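Local coordinates for protein nucleoporin nup120 (Schizosaccharomyces pombe, PDB 4GQ2) that serves as a structural component of the nuclear pore complex, whose nucleoporins form its framework and can also act as docking partners for transiently associated transport factors, at residues 99-104 and 149-154; 15-20 and 87-92; 140-145 and 156-161. All blocks are in the same frame, centred on the assembly; numbering follows the deposited sequence.

Interaction 1: residues 99-104 and 149-154; sequences SKFNVK and QLPDAR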
loop_
_atom_site.group_PDB
_atom_site.type_symbol
_atom_site.label_atom_id
_atom_site.label_comp_id
_atom_site.label_asym_id
_atom_site.label_seq_id
_atom_site.Cartn_x
_atom_site.Cartn_y
_atom_site.Cartn_z
ATOM N N SER A 99 16.520 -14.505 1.563
ATOM C CA SER A 99 15.864 -15.121 2.710
ATOM C C SER A 99 14.355 -14.983 2.556
ATOM O O SER A 99 13.796 -13.915 2.779
ATOM C CB SER A 99 16.326 -14.464 4.010
ATOM O OG SER A 99 17.727 -14.572 4.165
ATOM N N LYS A 100 13.700 -16.064 2.152
ATOM C CA LYS A 100 12.257 -16.055 1.930
ATOM C C LYS A 100 11.535 -16.795 3.042
ATOM O O LYS A 100 10.310 -16.955 3.007
ATOM C CB LYS A 100 11.926 -16.694 0.581
ATOM C CG LYS A 100 12.338 -15.886 -0.641
ATOM C CD LYS A 100 12.363 -16.782 -1.871
ATOM C CE LYS A 100 12.310 -15.988 -3.167
ATOM N NZ LYS A 100 12.407 -16.879 -4.361
ATOM N N PHE A 101 12.299 -17.255 4.030
ATOM C CA PHE A 101 11.741 -18.044 5.125
ATOM C C PHE A 101 12.388 -17.666 6.441
ATOM O O PHE A 101 13.566 -17.284 6.476
ATOM C CB PHE A 101 11.925 -19.552 4.867
ATOM C CG PHE A 101 11.370 -20.010 3.548
ATOM C CD1 PHE A 101 10.019 -20.331 3.418
ATOM C CD2 PHE A 101 12.188 -20.082 2.420
ATOM C CE1 PHE A 101 9.497 -20.729 2.194
ATOM C CE2 PHE A 101 11.671 -20.473 1.192
ATOM C CZ PHE A 101 10.325 -20.799 1.083
ATOM N N ASN A 102 11.607 -17.763 7.515
ATOM C CA ASN A 102 12.149 -17.721 8.867
ATOM C C ASN A 102 12.102 -19.125 9.468
ATOM O O ASN A 102 11.568 -20.054 8.859
ATOM C CB ASN A 102 11.392 -16.708 9.741
ATOM C CG ASN A 102 10.003 -17.180 10.125
ATOM O OD1 ASN A 102 9.271 -17.727 9.309
ATOM N ND2 ASN A 102 9.640 -16.973 11.376
ATOM N N VAL A 103 12.678 -19.289 10.650
ATOM C CA VAL A 103 12.595 -20.572 11.333
ATOM C C VAL A 103 11.967 -20.429 12.706
ATOM O O VAL A 103 12.188 -19.439 13.400
ATOM C CB VAL A 103 13.936 -21.382 11.325
ATOM C CG1 VAL A 103 15.125 -20.533 10.907
ATOM C CG2 VAL A 103 14.197 -22.094 12.651
ATOM N N LYS A 104 11.135 -21.405 13.056
ATOM C CA LYS A 104 10.508 -21.473 14.366
ATOM C C LYS A 104 10.857 -22.818 15.003
ATOM O O LYS A 104 10.532 -23.880 14.456
ATOM C CB LYS A 104 8.995 -21.293 14.253
ATOM C CG LYS A 104 8.229 -21.562 15.541
ATOM C CD LYS A 104 6.734 -21.338 15.379
ATOM C CE LYS A 104 6.420 -19.901 14.992
ATOM N NZ LYS A 104 4.968 -19.610 15.104
ATOM N N GLN A 149 16.278 -20.067 2.959
ATOM C CA GLN A 149 16.244 -19.831 1.516
ATOM C C GLN A 149 15.284 -20.713 0.744
ATOM O O GLN A 149 14.651 -20.250 -0.199
ATOM C CB GLN A 149 17.643 -19.962 0.927
ATOM C CG GLN A 149 18.673 -19.026 1.538
ATOM C CD GLN A 149 20.091 -19.479 1.262
ATOM O OE1 GLN A 149 20.318 -20.621 0.873
ATOM N NE2 GLN A 149 21.054 -18.583 1.460
ATOM N N LEU A 150 15.181 -21.979 1.134
ATOM C CA LEU A 150 14.437 -22.961 0.349
ATOM C C LEU A 150 13.267 -23.538 1.129
ATOM O O LEU A 150 13.413 -23.822 2.320
ATOM C CB LEU A 150 15.361 -24.096 -0.107
ATOM C CG LEU A 150 16.622 -23.758 -0.917
ATOM C CD1 LEU A 150 17.513 -24.987 -1.034
ATOM C CD2 LEU A 150 16.291 -23.184 -2.293
ATOM N N PRO A 151 12.109 -23.725 0.457
ATOM C CA PRO A 151 10.915 -24.284 1.099
ATOM C C PRO A 151 11.119 -25.735 1.544
ATOM O O PRO A 151 11.845 -26.483 0.881
ATOM C CB PRO A 151 9.843 -24.198 0.001
ATOM C CG PRO A 151 10.598 -24.134 -1.281
ATOM C CD PRO A 151 11.886 -23.434 -0.974
ATOM N N ASP A 152 10.489 -26.112 2.659
ATOM C CA ASP A 152 10.611 -27.464 3.238
ATOM C C ASP A 152 12.048 -28.022 3.186
ATOM O O ASP A 152 12.280 -29.142 2.717
ATOM C CB ASP A 152 9.621 -28.433 2.565
ATOM C CG ASP A 152 8.168 -27.991 2.707
ATOM O OD1 ASP A 152 7.766 -27.558 3.809
ATOM O OD2 ASP A 152 7.421 -28.093 1.710
ATOM N N ALA A 153 13.002 -27.232 3.679
ATOM C CA ALA A 153 14.432 -27.539 3.555
ATOM C C ALA A 153 14.831 -28.850 4.235
ATOM O O ALA A 153 14.172 -29.295 5.181
ATOM C CB ALA A 153 15.268 -26.385 4.089
ATOM N N ARG A 154 15.909 -29.456 3.740
ATOM C CA ARG A 154 16.436 -30.699 4.305
ATOM C C ARG A 154 17.120 -30.513 5.661
ATOM O O ARG A 154 17.942 -29.607 5.844
ATOM C CB ARG A 154 17.388 -31.394 3.321
ATOM C CG ARG A 154 16.732 -32.454 2.442
ATOM C CD ARG A 154 16.370 -33.703 3.240
ATOM N NE ARG A 154 15.881 -34.792 2.392
ATOM C CZ ARG A 154 15.348 -35.927 2.845
ATOM N NH1 ARG A 154 15.217 -36.138 4.149
ATOM N NH2 ARG A 154 14.937 -36.855 1.989
#
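The apolar part of this contact is carried by one aromatic ring, that of Phe101, set against the five-membered ring of Pro151. The two meet obliquely: Phe101 CZ lies 3.6 Å from Pro151 CB, and Phe101 CE2 is 3.7 Å from Pro151 CD, so the far end of the phenyl group is what touches the proline. Its first torsion places CG anti to the carbonyl carbon and beside the backbone N (chi1 -55°), and from there the ring reaches toward residues 149-151. Proline suits this place because it offers a compact hydrocarbon surface and, having no backbone N-H, brings no donor that would need a partner beside the phenyl ring.

The segments belong to neighbouring parts of the beta-propeller. Strand 101-106 is hydrogen-bonded between strands 21-26 and 83-88 of one mixed sheet, while residues 149-154 run on from the short helix that begins at Thr146, in the connection between strands 138-143 and 160-163 of the next, antiparallel sheet. Phe101 thus packs against a connection from the adjoining sheet.

Contacts of the ring with the backbone form the second group. Gln149 O approaches in the ring plane, 3.3 Å from Phe101 CE2, where the partly positive ring hydrogens suit a carbonyl oxygen; Leu150 O lies over one face. Pro151 N comes in obliquely, 3.4 Å from the same CE2. No hydrogen bond crosses between the segments.

The amide of Gln149 is engaged with another residue: its CB is directed away from the strand, and its NE2 is hydrogen-bonded to Glu96 OE1. Lys100, next to Phe101, gives little but its aliphatic chain, with CD 4.5 Å from Gln149 O, while its charged end leads away.

Interaction 2: residues 15-20 and 87-92; sequences QSFCLE and FDVSLN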
loop_
_atom_site.group_PDB
_atom_site.type_symbol
_atom_site.label_atom_id
_atom_site.label_comp_id
_atom_site.label_asym_id
_atom_site.label_seq_id
_atom_site.Cartn_x
_atom_site.Cartn_y
_atom_site.Cartn_z
ATOM N N GLN A 15 4.623 -11.202 6.782
ATOM C CA GLN A 15 4.210 -10.195 5.808
ATOM C C GLN A 15 5.214 -9.043 5.671
ATOM O O GLN A 15 5.570 -8.666 4.552
ATOM C CB GLN A 15 2.815 -9.661 6.163
ATOM C CG GLN A 15 2.142 -8.813 5.088
ATOM C CD GLN A 15 1.896 -9.553 3.778
ATOM O OE1 GLN A 15 1.722 -10.778 3.746
ATOM N NE2 GLN A 15 1.874 -8.803 2.686
ATOM N N SER A 16 5.676 -8.502 6.800
ATOM C CA SER A 16 6.552 -7.327 6.790
ATOM C C SER A 16 7.945 -7.644 6.267
ATOM O O SER A 16 8.641 -6.758 5.778
ATOM C CB SER A 16 6.661 -6.696 8.181
ATOM O OG SER A 16 5.399 -6.256 8.653
ATOM N N PHE A 17 8.341 -8.908 6.378
ATOM C CA PHE A 17 9.643 -9.370 5.889
ATOM C C PHE A 17 9.557 -9.970 4.478
ATOM O O PHE A 17 10.554 -10.481 3.972
ATOM C CB PHE A 17 10.222 -10.412 6.852
ATOM C CG PHE A 17 10.970 -9.827 8.017
ATOM C CD1 PHE A 17 10.315 -9.076 8.988
ATOM C CD2 PHE A 17 12.337 -10.046 8.158
ATOM C CE1 PHE A 17 11.014 -8.536 10.066
ATOM C CE2 PHE A 17 13.038 -9.519 9.239
ATOM C CZ PHE A 17 12.376 -8.762 10.196
ATOM N N CYS A 18 8.377 -9.913 3.848
ATOM C CA CYS A 18 8.153 -10.529 2.524
ATOM C C CYS A 18 8.526 -12.013 2.495
ATOM O O CYS A 18 9.143 -12.490 1.540
ATOM C CB CYS A 18 8.911 -9.794 1.415
ATOM S SG CYS A 18 8.678 -8.011 1.400
ATOM N N LEU A 19 8.143 -12.737 3.539
ATOM C CA LEU A 19 8.472 -14.142 3.635
ATOM C C LEU A 19 7.360 -15.000 3.055
ATOM O O LEU A 19 6.190 -14.625 3.100
ATOM C CB LEU A 19 8.723 -14.526 5.090
ATOM C CG LEU A 19 9.896 -13.873 5.836
ATOM C CD1 LEU A 19 10.059 -14.521 7.208
ATOM C CD2 LEU A 19 11.210 -13.923 5.058
ATOM N N GLU A 20 7.740 -16.152 2.514
ATOM C CA GLU A 20 6.793 -17.123 1.975
ATOM C C GLU A 20 6.320 -18.135 3.017
ATOM O O GLU A 20 5.227 -18.692 2.894
ATOM C CB GLU A 20 7.403 -17.849 0.779
ATOM C CG GLU A 20 7.478 -17.005 -0.485
ATOM C CD GLU A 20 8.181 -17.716 -1.628
ATOM O OE1 GLU A 20 8.618 -17.026 -2.573
ATOM O OE2 GLU A 20 8.302 -18.961 -1.586
ATOM N N PHE A 87 14.700 -14.645 12.454
ATOM C CA PHE A 87 14.500 -13.881 11.229
ATOM C C PHE A 87 15.830 -13.309 10.731
ATOM O O PHE A 87 16.599 -12.742 11.507
ATOM C CB PHE A 87 13.536 -12.729 11.494
ATOM C CG PHE A 87 12.090 -13.141 11.597
ATOM C CD1 PHE A 87 11.611 -13.813 12.720
ATOM C CD2 PHE A 87 11.191 -12.819 10.578
ATOM C CE1 PHE A 87 10.266 -14.174 12.818
ATOM C CE2 PHE A 87 9.851 -13.175 10.668
ATOM C CZ PHE A 87 9.384 -13.848 11.796
ATOM N N ASP A 88 16.101 -13.457 9.438
ATOM C CA ASP A 88 17.261 -12.818 8.820
ATOM C C ASP A 88 16.993 -11.317 8.671
ATOM O O ASP A 88 16.037 -10.906 8.012
ATOM C CB ASP A 88 17.571 -13.456 7.462
ATOM C CG ASP A 88 18.822 -12.876 6.800
ATOM O OD1 ASP A 88 19.307 -11.816 7.242
ATOM O OD2 ASP A 88 19.326 -13.477 5.828
ATOM N N VAL A 89 17.841 -10.499 9.288
ATOM C CA VAL A 89 17.657 -9.050 9.260
ATOM C C VAL A 89 18.848 -8.347 8.617
ATOM O O VAL A 89 19.077 -7.159 8.863
ATOM C CB VAL A 89 17.382 -8.475 10.669
ATOM C CG1 VAL A 89 16.092 -9.049 11.240
ATOM C CG2 VAL A 89 18.549 -8.757 11.612
ATOM N N SER A 90 19.592 -9.087 7.790
ATOM C CA SER A 90 20.776 -8.560 7.101
ATOM C C SER A 90 20.415 -7.368 6.233
ATOM O O SER A 90 19.432 -7.412 5.499
ATOM C CB SER A 90 21.416 -9.626 6.211
ATOM O OG SER A 90 21.537 -10.858 6.894
ATOM N N LEU A 91 21.221 -6.312 6.326
ATOM C CA LEU A 91 21.045 -5.093 5.532
ATOM C C LEU A 91 21.957 -5.067 4.309
ATOM O O LEU A 91 21.616 -4.464 3.288
ATOM C CB LEU A 91 21.291 -3.848 6.395
ATOM C CG LEU A 91 20.097 -3.053 6.945
ATOM C CD1 LEU A 91 18.869 -3.920 7.121
ATOM C CD2 LEU A 91 20.445 -2.357 8.256
ATOM N N ASN A 92 23.115 -5.719 4.425
ATOM C CA ASN A 92 24.088 -5.804 3.333
ATOM C C ASN A 92 23.641 -6.768 2.245
ATOM O O ASN A 92 22.862 -7.689 2.499
ATOM C CB ASN A 92 25.460 -6.238 3.858
ATOM C CG ASN A 92 26.110 -5.191 4.744
ATOM O OD1 ASN A 92 26.105 -3.997 4.434
ATOM N ND2 ASN A 92 26.681 -5.639 5.858
#
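Two phenyl rings, Phe17 and Phe87, meet in a T-shaped (edge-to-face) stack, their planes at 63° and their centroids 5.0 Å apart. Phe87 supplies the edge: its CD2 stands 3.8 Å above the plane of Phe17, over the ring centre, where partly positive hydrogen meets the electron-rich face. With CG anti to the carbonyl carbon (chi1 -85°), Phe17 turns that face toward Phe87. The rim of Phe17 is occupied too. Val89 CG1 lies in the ring plane, 3.7 Å from Phe17 CE2, and the backbone oxygen of Asp88 comes to that edge as well, 3.5 Å from the same CE2. Leu19 reaches the other ring, its CD1 3.7 Å from Phe87 CE2.

Phe17 sits in a type I turn, Gln15 to Cys18, between strands 3-11 and 21-26, whereas Phe87 lies near the end of strand 83-88 of the propeller. Helix 672-703 of the helical region closes in here, and Phe673 stacks on Phe17, so the ring lies at a junction of propeller and helices. An alanine in place of Phe17 would lose the face that receives Phe87 and the rim packed by Val89, and would probably loosen this junction.

An Asx turn from Asp88 to Ser90 holds the chain around Val89. Asp88 OD1 accepts a nearly straight bond from Ser90 N (2.8 Å, 165°) and, on its syn lone pair, a very short one from Ser90 OG (2.5 Å). Asp88 OD2 is hydrogen-bonded to Gln72 NE2, and donors at both oxygens would favour a charged carboxylate despite its burial.

Interaction 3: residues 140-145 and 156-161; sequences YIRLSK and DDDWCL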
loop_
_atom_site.group_PDB
_atom_site.type_symbol
_atom_site.label_atom_id
_atom_site.label_comp_id
_atom_site.label_asym_id
_atom_site.label_seq_id
_atom_site.Cartn_x
_atom_site.Cartn_y
_atom_site.Cartn_z
ATOM N N TYR A 140 22.218 -27.666 21.555
ATOM C CA TYR A 140 23.282 -27.221 20.669
ATOM C C TYR A 140 22.778 -27.322 19.230
ATOM O O TYR A 140 22.784 -28.409 18.632
ATOM C CB TYR A 140 24.536 -28.072 20.899
ATOM C CG TYR A 140 25.737 -27.678 20.075
ATOM C CD1 TYR A 140 26.597 -26.667 20.494
ATOM C CD2 TYR A 140 26.026 -28.329 18.884
ATOM C CE1 TYR A 140 27.709 -26.314 19.746
ATOM C CE2 TYR A 140 27.132 -27.982 18.124
ATOM C CZ TYR A 140 27.968 -26.979 18.554
ATOM O OH TYR A 140 29.062 -26.651 17.780
ATOM N N ILE A 141 22.333 -26.183 18.696
ATOM C CA ILE A 141 21.640 -26.132 17.406
ATOM C C ILE A 141 22.514 -25.568 16.291
ATOM O O ILE A 141 23.016 -24.443 16.388
ATOM C CB ILE A 141 20.327 -25.318 17.498
ATOM C CG1 ILE A 141 19.370 -25.944 18.516
ATOM C CG2 ILE A 141 19.642 -25.236 16.137
ATOM C CD1 ILE A 141 18.319 -24.981 19.034
ATOM N N ARG A 142 22.695 -26.360 15.237
ATOM C CA ARG A 142 23.443 -25.929 14.056
ATOM C C ARG A 142 22.504 -25.355 12.997
ATOM O O ARG A 142 21.569 -26.023 12.561
ATOM C CB ARG A 142 24.243 -27.084 13.457
ATOM C CG ARG A 142 25.600 -27.341 14.094
ATOM C CD ARG A 142 26.449 -28.177 13.146
ATOM N NE ARG A 142 27.501 -28.948 13.808
ATOM C CZ ARG A 142 27.312 -30.108 14.434
ATOM N NH1 ARG A 142 26.099 -30.643 14.523
ATOM N NH2 ARG A 142 28.340 -30.730 14.987
ATOM N N LEU A 143 22.761 -24.115 12.592
ATOM C CA LEU A 143 21.921 -23.438 11.612
ATOM C C LEU A 143 22.416 -23.677 10.204
ATOM O O LEU A 143 23.603 -23.517 9.914
ATOM C CB LEU A 143 21.892 -21.930 11.869
ATOM C CG LEU A 143 21.150 -21.392 13.092
ATOM C CD1 LEU A 143 21.454 -19.911 13.265
ATOM C CD2 LEU A 143 19.651 -21.633 12.978
ATOM N N SER A 144 21.500 -24.057 9.328
ATOM C CA SER A 144 21.786 -24.080 7.904
ATOM C C SER A 144 21.199 -22.828 7.249
ATOM O O SER A 144 20.033 -22.471 7.490
ATOM C CB SER A 144 21.218 -25.348 7.269
ATOM O OG SER A 144 21.458 -25.364 5.875
ATOM N N LYS A 145 22.015 -22.158 6.438
ATOM C CA LYS A 145 21.556 -21.022 5.632
ATOM C C LYS A 145 20.396 -21.410 4.712
ATOM O O LYS A 145 19.524 -20.591 4.422
ATOM C CB LYS A 145 22.707 -20.432 4.815
ATOM C CG LYS A 145 23.718 -19.666 5.652
ATOM C CD LYS A 145 24.794 -19.020 4.796
ATOM C CE LYS A 145 25.774 -18.246 5.664
ATOM N NZ LYS A 145 26.777 -17.504 4.852
ATOM N N ASP A 156 19.679 -31.993 8.327
ATOM C CA ASP A 156 20.748 -32.902 8.710
ATOM C C ASP A 156 20.354 -33.544 10.031
ATOM O O ASP A 156 19.727 -32.897 10.867
ATOM C CB ASP A 156 22.073 -32.156 8.857
ATOM C CG ASP A 156 22.643 -31.698 7.523
ATOM O OD1 ASP A 156 22.218 -32.216 6.467
ATOM O OD2 ASP A 156 23.528 -30.816 7.533
ATOM N N ASP A 157 20.711 -34.815 10.206
ATOM C CA ASP A 157 20.360 -35.568 11.415
ATOM C C ASP A 157 20.920 -34.934 12.686
ATOM O O ASP A 157 20.294 -34.990 13.746
ATOM C CB ASP A 157 20.846 -37.019 11.305
ATOM C CG ASP A 157 20.152 -37.791 10.195
ATOM O OD1 ASP A 157 19.001 -37.452 9.843
ATOM O OD2 ASP A 157 20.761 -38.750 9.678
ATOM N N ASP A 158 22.091 -34.319 12.557
ATOM C CA ASP A 158 22.836 -33.763 13.686
ATOM C C ASP A 158 22.554 -32.277 13.968
ATOM O O ASP A 158 23.358 -31.611 14.631
ATOM C CB ASP A 158 24.342 -33.976 13.457
ATOM C CG ASP A 158 24.820 -33.443 12.102
ATOM O OD1 ASP A 158 24.051 -33.502 11.115
ATOM O OD2 ASP A 158 25.977 -32.975 12.020
ATOM N N TRP A 159 21.419 -31.765 13.485
ATOM C CA TRP A 159 21.120 -30.326 13.593
ATOM C C TRP A 159 20.913 -29.884 15.012
ATOM O O TRP A 159 21.295 -28.772 15.374
ATOM C CB TRP A 159 19.931 -29.927 12.723
ATOM C CG TRP A 159 18.575 -30.296 13.278
ATOM C CD1 TRP A 159 17.841 -31.452 13.032
ATOM C CD2 TRP A 159 17.733 -29.499 14.185
ATOM N NE1 TRP A 159 16.644 -31.427 13.702
ATOM C CE2 TRP A 159 16.516 -30.289 14.413
ATOM C CE3 TRP A 159 17.861 -28.258 14.808
ATOM C CZ2 TRP A 159 15.490 -29.839 15.231
ATOM C CZ3 TRP A 159 16.820 -27.818 15.633
ATOM C CH2 TRP A 159 15.665 -28.591 15.839
ATOM N N CYS A 160 20.311 -30.756 15.820
ATOM C CA CYS A 160 20.138 -30.506 17.243
ATOM C C CYS A 160 20.714 -31.609 18.131
ATOM O O CYS A 160 20.304 -32.761 18.046
ATOM C CB CYS A 160 18.671 -30.296 17.584
ATOM S SG CYS A 160 18.457 -29.652 19.253
ATOM N N LEU A 161 21.663 -31.225 18.982
ATOM C CA LEU A 161 22.238 -32.095 20.005
ATOM C C LEU A 161 21.742 -31.638 21.377
ATOM O O LEU A 161 21.714 -30.435 21.665
ATOM C CB LEU A 161 23.769 -32.025 19.951
ATOM C CG LEU A 161 24.596 -32.977 19.067
ATOM C CD1 LEU A 161 23.921 -33.351 17.756
ATOM C CD2 LEU A 161 25.981 -32.397 18.803
#
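Ile141 CG2 lies in the plane of the Trp159 indole, at its edge, 3.8 Å from CE3, and the two side chains run side by side. The pair packs where strands 138-143 and 160-163 adjoin as the last two strands of a four-stranded antiparallel propeller sheet. Ile141 and Cys160 share one sheet face, and Ile141 CG1 touches Cys160 SG at 3.9 Å; branched isoleucine serves both Trp159 and Cys160, one carbon to each. Tyr140 and Leu161 point to the other face, also side by side, Tyr140 CD2 4.1 Å from Leu161 CD2. The tyrosine suits its buried place because its OH is hydrogen-bonded to Thr181 O.

The backbones join at Tyr140 and Leu161, a hydrogen-bonded pair in which each N meets the other's O; Tyr140 N to Leu161 O is 2.8 Å. Arg142 N gives an in-plane bond (168°) to O of Trp159, the last residue of the type I turn that starts at Asp156.

At the polar edge the extended chain of Arg142 carries its guanidinium to Asp158. The carboxylate is turned 46° from it and Asp158 OD2 lies over one guanidinium face, so the salt bridge rests on charge alone: Arg142 NH1 to Asp158 OD2, 3.4 Å.

How the interactions relate
Interactions 1 and 2 touch directly, their centres about 12 Å apart, and both reach the sheet in which strands 83-88 and 101-106 are neighbours. Two probable hydrogen bonds join them: Ser99 OG to Asp88 OD2 at 2.6 Å, and Glu20 N to Lys100 O at 2.7 Å. Interaction 3 belongs to the next sheet of the propeller. Its centre is about 14 Å from that of interaction 1, and residues 149-154 fall in the connection between its two strands, so the pairing of those strands brackets the chain that meets Phe101. Interactions 2 and 3 do not touch; their nearest atoms are about 7 Å apart.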